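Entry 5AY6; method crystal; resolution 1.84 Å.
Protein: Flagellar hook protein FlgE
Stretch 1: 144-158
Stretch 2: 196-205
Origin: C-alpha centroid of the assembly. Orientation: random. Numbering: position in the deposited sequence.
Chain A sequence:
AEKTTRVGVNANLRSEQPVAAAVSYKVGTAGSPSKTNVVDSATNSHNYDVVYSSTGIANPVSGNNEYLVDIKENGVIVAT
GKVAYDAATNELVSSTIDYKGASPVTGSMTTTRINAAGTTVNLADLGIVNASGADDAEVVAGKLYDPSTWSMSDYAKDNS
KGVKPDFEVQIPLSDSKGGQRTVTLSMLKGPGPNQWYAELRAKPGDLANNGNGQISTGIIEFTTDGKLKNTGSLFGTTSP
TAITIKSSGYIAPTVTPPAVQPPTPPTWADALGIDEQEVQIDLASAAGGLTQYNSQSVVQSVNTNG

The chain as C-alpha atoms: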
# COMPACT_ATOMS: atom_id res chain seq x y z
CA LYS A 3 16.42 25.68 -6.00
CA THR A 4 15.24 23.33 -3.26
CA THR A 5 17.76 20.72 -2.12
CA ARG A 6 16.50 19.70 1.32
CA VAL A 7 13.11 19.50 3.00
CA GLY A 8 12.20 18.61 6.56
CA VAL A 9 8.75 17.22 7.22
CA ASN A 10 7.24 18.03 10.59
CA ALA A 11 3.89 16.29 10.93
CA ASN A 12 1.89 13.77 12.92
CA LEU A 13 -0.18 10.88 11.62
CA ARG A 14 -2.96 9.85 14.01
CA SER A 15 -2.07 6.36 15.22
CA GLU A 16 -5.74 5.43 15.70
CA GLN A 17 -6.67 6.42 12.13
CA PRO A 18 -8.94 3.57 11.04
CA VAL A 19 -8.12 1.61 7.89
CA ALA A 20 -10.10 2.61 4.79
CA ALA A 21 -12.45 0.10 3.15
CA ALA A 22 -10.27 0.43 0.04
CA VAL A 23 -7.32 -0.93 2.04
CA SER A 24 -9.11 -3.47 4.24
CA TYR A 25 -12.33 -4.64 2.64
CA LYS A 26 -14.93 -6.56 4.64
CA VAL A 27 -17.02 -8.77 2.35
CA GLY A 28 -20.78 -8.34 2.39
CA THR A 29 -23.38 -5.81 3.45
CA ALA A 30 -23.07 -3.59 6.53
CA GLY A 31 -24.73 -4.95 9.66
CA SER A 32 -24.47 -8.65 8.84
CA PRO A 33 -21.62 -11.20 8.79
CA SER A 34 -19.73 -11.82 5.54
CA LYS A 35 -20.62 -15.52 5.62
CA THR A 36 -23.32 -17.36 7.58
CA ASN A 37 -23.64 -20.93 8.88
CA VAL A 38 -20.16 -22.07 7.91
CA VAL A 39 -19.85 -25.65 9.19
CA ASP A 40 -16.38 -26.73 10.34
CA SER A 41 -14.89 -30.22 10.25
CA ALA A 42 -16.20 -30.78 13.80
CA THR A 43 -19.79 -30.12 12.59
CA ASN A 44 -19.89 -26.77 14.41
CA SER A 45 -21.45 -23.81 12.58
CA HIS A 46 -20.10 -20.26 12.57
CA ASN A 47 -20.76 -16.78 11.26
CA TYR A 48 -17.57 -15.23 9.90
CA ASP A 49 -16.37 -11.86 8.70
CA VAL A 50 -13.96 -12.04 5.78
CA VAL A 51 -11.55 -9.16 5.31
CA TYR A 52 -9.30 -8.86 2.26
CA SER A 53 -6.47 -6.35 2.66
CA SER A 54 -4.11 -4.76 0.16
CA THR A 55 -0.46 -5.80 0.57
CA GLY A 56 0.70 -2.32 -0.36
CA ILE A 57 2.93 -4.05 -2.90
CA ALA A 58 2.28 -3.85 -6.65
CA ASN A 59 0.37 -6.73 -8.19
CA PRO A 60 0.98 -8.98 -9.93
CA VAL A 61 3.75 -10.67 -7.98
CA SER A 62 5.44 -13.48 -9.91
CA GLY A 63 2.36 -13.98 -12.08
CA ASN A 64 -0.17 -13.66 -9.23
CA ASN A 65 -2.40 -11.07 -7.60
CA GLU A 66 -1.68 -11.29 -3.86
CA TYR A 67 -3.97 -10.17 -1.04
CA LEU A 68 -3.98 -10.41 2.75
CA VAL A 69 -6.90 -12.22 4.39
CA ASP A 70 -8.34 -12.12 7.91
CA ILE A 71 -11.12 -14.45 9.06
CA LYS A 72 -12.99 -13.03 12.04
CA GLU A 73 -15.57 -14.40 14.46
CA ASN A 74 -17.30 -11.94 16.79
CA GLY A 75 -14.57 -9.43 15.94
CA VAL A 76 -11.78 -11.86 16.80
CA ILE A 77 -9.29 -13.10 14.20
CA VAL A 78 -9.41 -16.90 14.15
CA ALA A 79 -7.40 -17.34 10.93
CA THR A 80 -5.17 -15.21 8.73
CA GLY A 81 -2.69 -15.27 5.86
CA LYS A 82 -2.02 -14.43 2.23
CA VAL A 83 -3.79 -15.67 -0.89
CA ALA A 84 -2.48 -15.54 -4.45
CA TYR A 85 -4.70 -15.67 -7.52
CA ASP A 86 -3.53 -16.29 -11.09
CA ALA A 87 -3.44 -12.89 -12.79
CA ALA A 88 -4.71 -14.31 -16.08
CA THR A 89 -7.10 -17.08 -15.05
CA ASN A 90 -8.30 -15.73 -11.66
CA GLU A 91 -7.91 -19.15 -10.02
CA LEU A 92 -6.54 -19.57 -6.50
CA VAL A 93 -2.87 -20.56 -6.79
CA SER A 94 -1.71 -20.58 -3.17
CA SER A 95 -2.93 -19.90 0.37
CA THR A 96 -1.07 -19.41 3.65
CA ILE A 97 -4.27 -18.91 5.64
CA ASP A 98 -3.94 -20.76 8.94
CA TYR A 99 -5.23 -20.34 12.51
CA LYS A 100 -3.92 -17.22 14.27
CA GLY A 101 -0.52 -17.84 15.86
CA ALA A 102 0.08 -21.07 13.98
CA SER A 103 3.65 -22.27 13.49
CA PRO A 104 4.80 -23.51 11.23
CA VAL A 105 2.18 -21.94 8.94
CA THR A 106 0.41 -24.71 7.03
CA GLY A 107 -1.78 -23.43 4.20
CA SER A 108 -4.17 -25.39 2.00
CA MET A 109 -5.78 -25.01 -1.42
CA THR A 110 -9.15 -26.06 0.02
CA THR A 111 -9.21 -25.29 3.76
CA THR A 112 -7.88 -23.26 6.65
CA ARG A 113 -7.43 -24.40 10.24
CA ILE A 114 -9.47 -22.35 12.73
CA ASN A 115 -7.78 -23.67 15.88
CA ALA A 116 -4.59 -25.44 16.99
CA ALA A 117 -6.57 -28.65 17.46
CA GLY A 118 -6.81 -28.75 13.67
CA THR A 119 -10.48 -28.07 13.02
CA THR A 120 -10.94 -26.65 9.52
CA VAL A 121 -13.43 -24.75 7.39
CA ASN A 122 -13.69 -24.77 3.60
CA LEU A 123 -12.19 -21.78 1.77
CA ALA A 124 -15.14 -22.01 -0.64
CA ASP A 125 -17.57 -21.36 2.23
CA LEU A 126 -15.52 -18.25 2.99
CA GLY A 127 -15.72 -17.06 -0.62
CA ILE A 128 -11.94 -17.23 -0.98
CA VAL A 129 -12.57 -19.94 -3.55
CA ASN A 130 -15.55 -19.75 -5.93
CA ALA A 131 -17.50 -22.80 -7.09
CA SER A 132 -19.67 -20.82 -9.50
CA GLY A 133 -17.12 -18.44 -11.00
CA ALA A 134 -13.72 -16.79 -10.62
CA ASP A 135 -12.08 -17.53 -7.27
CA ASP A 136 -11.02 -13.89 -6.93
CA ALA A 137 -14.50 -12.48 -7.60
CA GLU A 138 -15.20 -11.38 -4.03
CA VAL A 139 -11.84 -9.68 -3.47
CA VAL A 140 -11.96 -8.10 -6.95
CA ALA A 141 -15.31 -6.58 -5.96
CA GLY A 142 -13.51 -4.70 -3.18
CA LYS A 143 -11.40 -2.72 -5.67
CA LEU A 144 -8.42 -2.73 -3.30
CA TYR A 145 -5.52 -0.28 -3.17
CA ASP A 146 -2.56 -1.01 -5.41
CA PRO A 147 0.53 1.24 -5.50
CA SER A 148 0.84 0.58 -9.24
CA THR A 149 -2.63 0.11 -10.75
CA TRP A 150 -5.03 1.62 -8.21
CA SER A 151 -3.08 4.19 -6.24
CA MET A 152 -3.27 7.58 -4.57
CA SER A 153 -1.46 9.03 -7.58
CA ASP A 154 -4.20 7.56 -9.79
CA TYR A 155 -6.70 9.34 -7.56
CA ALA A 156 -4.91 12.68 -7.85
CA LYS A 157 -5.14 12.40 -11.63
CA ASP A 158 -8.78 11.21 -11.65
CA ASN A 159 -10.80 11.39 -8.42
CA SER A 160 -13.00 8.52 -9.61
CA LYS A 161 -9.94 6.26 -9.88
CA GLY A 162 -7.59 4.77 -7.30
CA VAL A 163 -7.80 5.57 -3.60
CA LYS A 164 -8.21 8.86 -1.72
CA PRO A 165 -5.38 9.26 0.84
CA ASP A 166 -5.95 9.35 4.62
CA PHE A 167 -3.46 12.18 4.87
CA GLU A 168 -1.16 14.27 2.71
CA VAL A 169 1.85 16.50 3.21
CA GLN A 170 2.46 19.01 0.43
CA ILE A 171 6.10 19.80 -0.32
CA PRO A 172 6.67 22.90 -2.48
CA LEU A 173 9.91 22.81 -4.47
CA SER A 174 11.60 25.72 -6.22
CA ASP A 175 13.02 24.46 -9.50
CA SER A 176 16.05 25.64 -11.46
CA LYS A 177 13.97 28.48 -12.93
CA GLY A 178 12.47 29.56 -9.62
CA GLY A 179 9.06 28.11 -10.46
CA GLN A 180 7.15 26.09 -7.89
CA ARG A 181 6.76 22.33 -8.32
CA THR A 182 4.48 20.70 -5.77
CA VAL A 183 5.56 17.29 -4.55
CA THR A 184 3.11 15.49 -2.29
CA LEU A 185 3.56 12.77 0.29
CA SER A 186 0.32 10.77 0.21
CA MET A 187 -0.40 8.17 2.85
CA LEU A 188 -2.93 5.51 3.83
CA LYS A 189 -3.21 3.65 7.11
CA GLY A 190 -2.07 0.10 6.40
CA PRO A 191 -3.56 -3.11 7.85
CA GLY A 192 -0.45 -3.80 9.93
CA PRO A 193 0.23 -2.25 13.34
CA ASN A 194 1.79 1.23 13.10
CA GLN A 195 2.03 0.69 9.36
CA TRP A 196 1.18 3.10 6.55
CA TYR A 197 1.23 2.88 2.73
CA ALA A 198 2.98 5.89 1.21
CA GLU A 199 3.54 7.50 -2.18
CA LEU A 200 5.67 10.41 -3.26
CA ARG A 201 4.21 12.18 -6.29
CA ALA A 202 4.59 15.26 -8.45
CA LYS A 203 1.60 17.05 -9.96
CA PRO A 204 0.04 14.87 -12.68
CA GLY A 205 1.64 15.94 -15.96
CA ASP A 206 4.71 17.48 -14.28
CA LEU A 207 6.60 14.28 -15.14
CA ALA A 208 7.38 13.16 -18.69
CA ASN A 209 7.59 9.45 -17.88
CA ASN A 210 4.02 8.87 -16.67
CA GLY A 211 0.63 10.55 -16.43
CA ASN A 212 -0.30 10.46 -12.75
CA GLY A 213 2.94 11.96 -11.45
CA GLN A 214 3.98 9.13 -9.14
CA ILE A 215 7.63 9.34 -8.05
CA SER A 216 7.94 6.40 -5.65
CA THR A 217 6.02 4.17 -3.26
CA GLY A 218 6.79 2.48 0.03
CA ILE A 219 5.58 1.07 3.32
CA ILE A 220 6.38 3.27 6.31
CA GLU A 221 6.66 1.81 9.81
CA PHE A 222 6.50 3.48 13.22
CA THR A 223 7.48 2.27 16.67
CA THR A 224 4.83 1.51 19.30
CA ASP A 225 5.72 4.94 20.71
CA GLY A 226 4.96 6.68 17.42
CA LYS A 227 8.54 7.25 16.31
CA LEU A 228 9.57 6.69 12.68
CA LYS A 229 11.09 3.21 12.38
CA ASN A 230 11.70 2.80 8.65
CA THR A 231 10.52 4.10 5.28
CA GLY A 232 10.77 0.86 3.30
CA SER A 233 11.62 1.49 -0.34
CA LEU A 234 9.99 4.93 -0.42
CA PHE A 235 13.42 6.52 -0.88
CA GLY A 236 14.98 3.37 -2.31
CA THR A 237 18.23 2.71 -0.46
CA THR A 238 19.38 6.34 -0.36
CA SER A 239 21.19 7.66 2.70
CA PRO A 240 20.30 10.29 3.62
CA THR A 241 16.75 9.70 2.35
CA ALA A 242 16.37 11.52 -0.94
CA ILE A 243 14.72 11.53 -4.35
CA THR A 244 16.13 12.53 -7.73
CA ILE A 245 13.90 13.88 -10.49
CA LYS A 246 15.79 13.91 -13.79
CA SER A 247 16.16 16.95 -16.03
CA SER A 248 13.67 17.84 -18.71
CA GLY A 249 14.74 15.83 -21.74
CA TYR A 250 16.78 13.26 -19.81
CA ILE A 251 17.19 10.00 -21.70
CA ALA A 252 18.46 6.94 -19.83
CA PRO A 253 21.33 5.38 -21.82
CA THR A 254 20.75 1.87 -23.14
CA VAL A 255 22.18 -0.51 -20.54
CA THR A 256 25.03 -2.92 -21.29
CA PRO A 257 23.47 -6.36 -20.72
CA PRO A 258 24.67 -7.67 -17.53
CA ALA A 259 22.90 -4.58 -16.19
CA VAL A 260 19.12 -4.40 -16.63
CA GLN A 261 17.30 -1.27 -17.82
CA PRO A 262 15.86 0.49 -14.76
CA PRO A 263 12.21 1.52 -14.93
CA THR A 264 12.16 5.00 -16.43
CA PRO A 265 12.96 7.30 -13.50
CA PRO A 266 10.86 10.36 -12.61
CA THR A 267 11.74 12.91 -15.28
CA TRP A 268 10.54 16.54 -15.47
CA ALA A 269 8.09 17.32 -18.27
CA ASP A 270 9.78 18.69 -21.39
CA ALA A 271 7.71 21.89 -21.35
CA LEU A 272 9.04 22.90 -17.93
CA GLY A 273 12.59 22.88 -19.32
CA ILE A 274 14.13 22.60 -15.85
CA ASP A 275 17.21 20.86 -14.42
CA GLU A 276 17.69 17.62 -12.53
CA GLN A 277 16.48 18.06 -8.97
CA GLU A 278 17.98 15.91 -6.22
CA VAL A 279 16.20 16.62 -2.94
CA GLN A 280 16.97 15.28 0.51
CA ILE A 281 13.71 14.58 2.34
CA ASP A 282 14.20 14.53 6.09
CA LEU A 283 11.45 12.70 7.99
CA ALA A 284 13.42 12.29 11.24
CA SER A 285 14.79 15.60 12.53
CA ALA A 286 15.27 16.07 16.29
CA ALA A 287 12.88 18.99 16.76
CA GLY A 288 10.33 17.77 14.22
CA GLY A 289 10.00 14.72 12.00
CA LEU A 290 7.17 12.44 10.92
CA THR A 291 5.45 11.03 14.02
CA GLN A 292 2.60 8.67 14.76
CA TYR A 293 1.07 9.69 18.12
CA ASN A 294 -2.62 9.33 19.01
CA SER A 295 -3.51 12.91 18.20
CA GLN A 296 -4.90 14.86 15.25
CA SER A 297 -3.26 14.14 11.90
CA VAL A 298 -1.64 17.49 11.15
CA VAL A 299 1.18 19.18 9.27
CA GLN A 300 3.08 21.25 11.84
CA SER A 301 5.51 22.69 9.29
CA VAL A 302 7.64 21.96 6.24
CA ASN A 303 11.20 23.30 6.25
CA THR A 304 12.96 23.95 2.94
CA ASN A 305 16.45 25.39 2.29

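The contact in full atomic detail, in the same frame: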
# COMPACT_ATOMS: atom_id res chain seq x y z
N LEU A 144 -9.42 -3.08 -4.31
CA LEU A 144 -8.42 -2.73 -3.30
C LEU A 144 -7.29 -1.85 -3.83
O LEU A 144 -6.96 -1.86 -5.02
CB LEU A 144 -7.83 -3.99 -2.69
CG LEU A 144 -8.80 -4.78 -1.82
CD1 LEU A 144 -8.14 -6.04 -1.29
CD2 LEU A 144 -9.27 -3.90 -0.68
N TYR A 145 -6.70 -1.09 -2.90
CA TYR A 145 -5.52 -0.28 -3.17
C TYR A 145 -4.39 -1.07 -3.80
O TYR A 145 -4.10 -2.20 -3.39
CB TYR A 145 -5.02 0.36 -1.88
CG TYR A 145 -3.70 1.09 -2.01
CD1 TYR A 145 -2.52 0.53 -1.52
CD2 TYR A 145 -3.63 2.33 -2.62
CE1 TYR A 145 -1.31 1.19 -1.64
CE2 TYR A 145 -2.42 3.00 -2.74
CZ TYR A 145 -1.27 2.43 -2.26
OH TYR A 145 -0.08 3.09 -2.39
N ASP A 146 -3.77 -0.47 -4.81
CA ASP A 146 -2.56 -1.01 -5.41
C ASP A 146 -1.64 0.14 -5.79
O ASP A 146 -2.05 1.04 -6.52
CB ASP A 146 -2.88 -1.84 -6.65
CG ASP A 146 -1.66 -2.57 -7.18
OD1 ASP A 146 -0.80 -1.90 -7.79
OD2 ASP A 146 -1.56 -3.79 -6.96
N PRO A 147 -0.40 0.13 -5.28
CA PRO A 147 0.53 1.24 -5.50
C PRO A 147 0.84 1.48 -6.98
O PRO A 147 1.29 2.57 -7.34
CB PRO A 147 1.79 0.81 -4.74
CG PRO A 147 1.65 -0.67 -4.54
CD PRO A 147 0.18 -0.93 -4.44
N SER A 148 0.56 0.49 -7.81
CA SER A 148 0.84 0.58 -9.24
C SER A 148 -0.40 0.82 -10.10
O SER A 148 -0.38 1.68 -10.98
CB SER A 148 1.54 -0.69 -9.71
OG SER A 148 1.57 -0.76 -11.13
N THR A 149 -1.48 0.08 -9.85
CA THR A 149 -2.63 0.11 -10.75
C THR A 149 -3.88 0.75 -10.16
O THR A 149 -4.85 0.99 -10.88
CB THR A 149 -3.00 -1.31 -11.22
OG1 THR A 149 -3.29 -2.13 -10.08
CG2 THR A 149 -1.86 -1.93 -12.02
N TRP A 150 -3.87 1.03 -8.87
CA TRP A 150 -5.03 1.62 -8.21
C TRP A 150 -4.56 2.43 -7.00
O TRP A 150 -4.81 2.06 -5.86
CB TRP A 150 -6.01 0.52 -7.80
CG TRP A 150 -7.43 0.98 -7.62
CD1 TRP A 150 -8.15 0.96 -6.45
CD2 TRP A 150 -8.31 1.49 -8.63
NE1 TRP A 150 -9.42 1.44 -6.68
CE2 TRP A 150 -9.54 1.77 -8.01
CE3 TRP A 150 -8.17 1.74 -10.00
CZ2 TRP A 150 -10.63 2.29 -8.70
CZ3 TRP A 150 -9.25 2.26 -10.69
CH2 TRP A 150 -10.46 2.53 -10.04
N SER A 151 -3.86 3.52 -7.27
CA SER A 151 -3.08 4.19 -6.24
C SER A 151 -3.60 5.57 -5.87
O SER A 151 -4.61 6.02 -6.41
CB SER A 151 -1.62 4.30 -6.69
OG SER A 151 -1.51 5.17 -7.79
N MET A 152 -2.91 6.22 -4.94
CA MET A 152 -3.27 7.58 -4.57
C MET A 152 -2.86 8.56 -5.67
O MET A 152 -3.48 9.61 -5.84
CB MET A 152 -2.63 7.95 -3.23
CG MET A 152 -3.08 7.07 -2.08
SD MET A 152 -2.31 7.48 -0.50
CE MET A 152 -0.99 6.27 -0.46
N SER A 153 -1.84 8.21 -6.44
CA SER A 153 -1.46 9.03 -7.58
C SER A 153 -2.51 8.92 -8.69
O SER A 153 -2.78 9.89 -9.39
CB SER A 153 -0.07 8.63 -8.11
OG SER A 153 0.93 8.91 -7.13
N ASP A 154 -3.11 7.74 -8.83
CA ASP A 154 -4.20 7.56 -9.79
C ASP A 154 -5.37 8.45 -9.40
O ASP A 154 -6.03 9.05 -10.25
CB ASP A 154 -4.66 6.10 -9.85
CG ASP A 154 -3.64 5.19 -10.50
OD1 ASP A 154 -2.94 5.64 -11.44
OD2 ASP A 154 -3.54 4.02 -10.08
N TYR A 155 -5.61 8.54 -8.10
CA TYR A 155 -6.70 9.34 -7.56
C TYR A 155 -6.48 10.83 -7.80
O TYR A 155 -7.41 11.55 -8.16
CB TYR A 155 -6.86 9.06 -6.07
CG TYR A 155 -7.82 9.99 -5.37
CD1 TYR A 155 -9.19 9.80 -5.45
CD2 TYR A 155 -7.35 11.06 -4.61
CE1 TYR A 155 -10.07 10.65 -4.81
CE2 TYR A 155 -8.22 11.92 -3.97
CZ TYR A 155 -9.58 11.71 -4.08
OH TYR A 155 -10.46 12.55 -3.44
N ALA A 156 -5.25 11.29 -7.61
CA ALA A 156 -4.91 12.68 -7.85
C ALA A 156 -5.15 13.07 -9.31
O ALA A 156 -5.56 14.19 -9.61
CB ALA A 156 -3.45 12.95 -7.47
N LYS A 157 -4.91 12.14 -10.21
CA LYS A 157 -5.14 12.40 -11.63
C LYS A 157 -6.63 12.36 -11.97
O LYS A 157 -7.13 13.22 -12.68
CB LYS A 157 -4.39 11.39 -12.49
CG LYS A 157 -4.82 11.42 -13.94
CD LYS A 157 -3.75 10.90 -14.87
CE LYS A 157 -4.18 11.13 -16.30
NZ LYS A 157 -4.57 12.55 -16.52
N ASP A 158 -7.33 11.35 -11.45
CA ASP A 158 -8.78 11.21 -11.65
C ASP A 158 -9.42 10.77 -10.34
O ASP A 158 -9.20 9.65 -9.89
CB ASP A 158 -9.06 10.19 -12.76
CG ASP A 158 -10.54 10.13 -13.15
OD1 ASP A 158 -11.42 10.46 -12.33
OD2 ASP A 158 -10.82 9.73 -14.31
N TRP A 196 1.86 2.24 7.51
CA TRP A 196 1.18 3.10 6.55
C TRP A 196 1.69 2.82 5.13
O TRP A 196 2.86 2.47 4.95
CB TRP A 196 1.37 4.58 6.90
CG TRP A 196 0.75 4.99 8.22
CD1 TRP A 196 1.13 4.58 9.47
CD2 TRP A 196 -0.35 5.89 8.41
NE1 TRP A 196 0.33 5.17 10.42
CE2 TRP A 196 -0.58 5.98 9.79
CE3 TRP A 196 -1.15 6.63 7.54
CZ2 TRP A 196 -1.59 6.78 10.33
CZ3 TRP A 196 -2.16 7.42 8.07
CH2 TRP A 196 -2.37 7.48 9.46
N TYR A 197 0.82 2.96 4.13
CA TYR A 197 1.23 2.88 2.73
C TYR A 197 1.45 4.29 2.21
O TYR A 197 0.59 5.16 2.37
CB TYR A 197 0.18 2.15 1.88
CG TYR A 197 -0.04 0.70 2.25
CD1 TYR A 197 0.91 -0.00 2.96
CD2 TYR A 197 -1.20 0.04 1.87
CE1 TYR A 197 0.72 -1.33 3.30
CE2 TYR A 197 -1.41 -1.28 2.21
CZ TYR A 197 -0.45 -1.97 2.92
OH TYR A 197 -0.64 -3.29 3.25
N ALA A 198 2.61 4.53 1.60
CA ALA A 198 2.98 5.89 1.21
C ALA A 198 3.35 6.00 -0.26
O ALA A 198 3.86 5.06 -0.87
CB ALA A 198 4.13 6.38 2.07
N GLU A 199 3.07 7.17 -0.84
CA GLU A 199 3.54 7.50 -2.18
C GLU A 199 4.11 8.91 -2.18
O GLU A 199 3.58 9.81 -1.53
CB GLU A 199 2.42 7.39 -3.21
CG GLU A 199 1.79 6.01 -3.30
CD GLU A 199 0.55 5.97 -4.18
OE1 GLU A 199 0.49 6.70 -5.20
OE2 GLU A 199 -0.37 5.20 -3.85
N LEU A 200 5.20 9.09 -2.92
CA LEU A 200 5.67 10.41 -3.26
C LEU A 200 5.23 10.68 -4.70
O LEU A 200 5.30 9.79 -5.54
CB LEU A 200 7.18 10.52 -3.12
CG LEU A 200 7.68 10.68 -1.67
CD1 LEU A 200 9.19 10.48 -1.61
CD2 LEU A 200 7.30 12.04 -1.13
N ARG A 201 4.75 11.88 -4.97
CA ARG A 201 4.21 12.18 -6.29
C ARG A 201 4.34 13.65 -6.63
O ARG A 201 4.18 14.52 -5.78
CB ARG A 201 2.73 11.76 -6.37
CG ARG A 201 1.83 12.47 -5.37
CD ARG A 201 0.40 11.90 -5.36
NE ARG A 201 -0.49 12.69 -4.52
CZ ARG A 201 -1.07 13.82 -4.91
NH1 ARG A 201 -0.84 14.30 -6.12
NH2 ARG A 201 -1.87 14.49 -4.08
N ALA A 202 4.64 13.92 -7.90
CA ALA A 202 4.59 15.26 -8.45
C ALA A 202 3.18 15.51 -8.96
O ALA A 202 2.36 14.59 -8.99
CB ALA A 202 5.60 15.44 -9.57
N LYS A 203 2.89 16.74 -9.35
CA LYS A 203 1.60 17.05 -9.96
C LYS A 203 1.44 16.24 -11.24
O LYS A 203 2.39 16.12 -12.03
CB LYS A 203 1.49 18.55 -10.25
CG LYS A 203 0.22 18.97 -10.98
CD LYS A 203 0.02 20.48 -10.94
CE LYS A 203 -1.26 20.88 -11.66
NZ LYS A 203 -1.65 22.29 -11.37
N PRO A 204 0.26 15.64 -11.45
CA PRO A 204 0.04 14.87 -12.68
C PRO A 204 0.38 15.72 -13.91
O PRO A 204 -0.07 16.86 -14.01
CB PRO A 204 -1.45 14.52 -12.63
CG PRO A 204 -1.76 14.49 -11.16
CD PRO A 204 -0.92 15.60 -10.57
N GLY A 205 1.20 15.18 -14.80
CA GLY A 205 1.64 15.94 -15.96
C GLY A 205 2.97 16.67 -15.78
O GLY A 205 3.57 17.10 -16.76
O HOH W 1 2.34 2.48 -1.19

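How do the two stretches lie against each other? Stretch 2 enters as a strand already under way before Trp196, and the short helix 152-157 runs beside it, its axis coming within 9.5 Å at an angle of 36°. Along the strand, Tyr197, Glu199 and Arg201 point toward stretch 1, while Ala198 and Leu200 point away.

What does Tyr197 meet? Its ring lies nearly parallel to that of Tyr145, but the two are slid apart and barely overlap; Tyr145 CD1 comes within 3.7 Å of Tyr197 CD2. One water donates to both Tyr145 OH (2.8 Å) and Ala198 O (3.0 Å), tying the phenol to the strand backbone.

Why is Glu199 the centre of the contact? Its buried carboxylate meets the start of the helix, where backbone NH groups lack partners from a preceding turn. Glu199 OE2 accepts from Met152 N (2.9 Å) and Tyr145 OH (2.6 Å). Glu199 OE1 takes both Ser153 N and Ser153 OG, each at 3.0 Å. Ser151 OG caps the same end, accepting from Asp154 N at 3.2 Å.

What continues the contact beyond Glu199? Arg201 lays one face of its guanidinium against Ala156, with Ala156 CB 3.2 Å from Arg201 NH1. Farther along, the Pro204 ring packs near the helix end, its CG 4.0 Å from Lys157 CA and 4.3 Å from Ala156 CB.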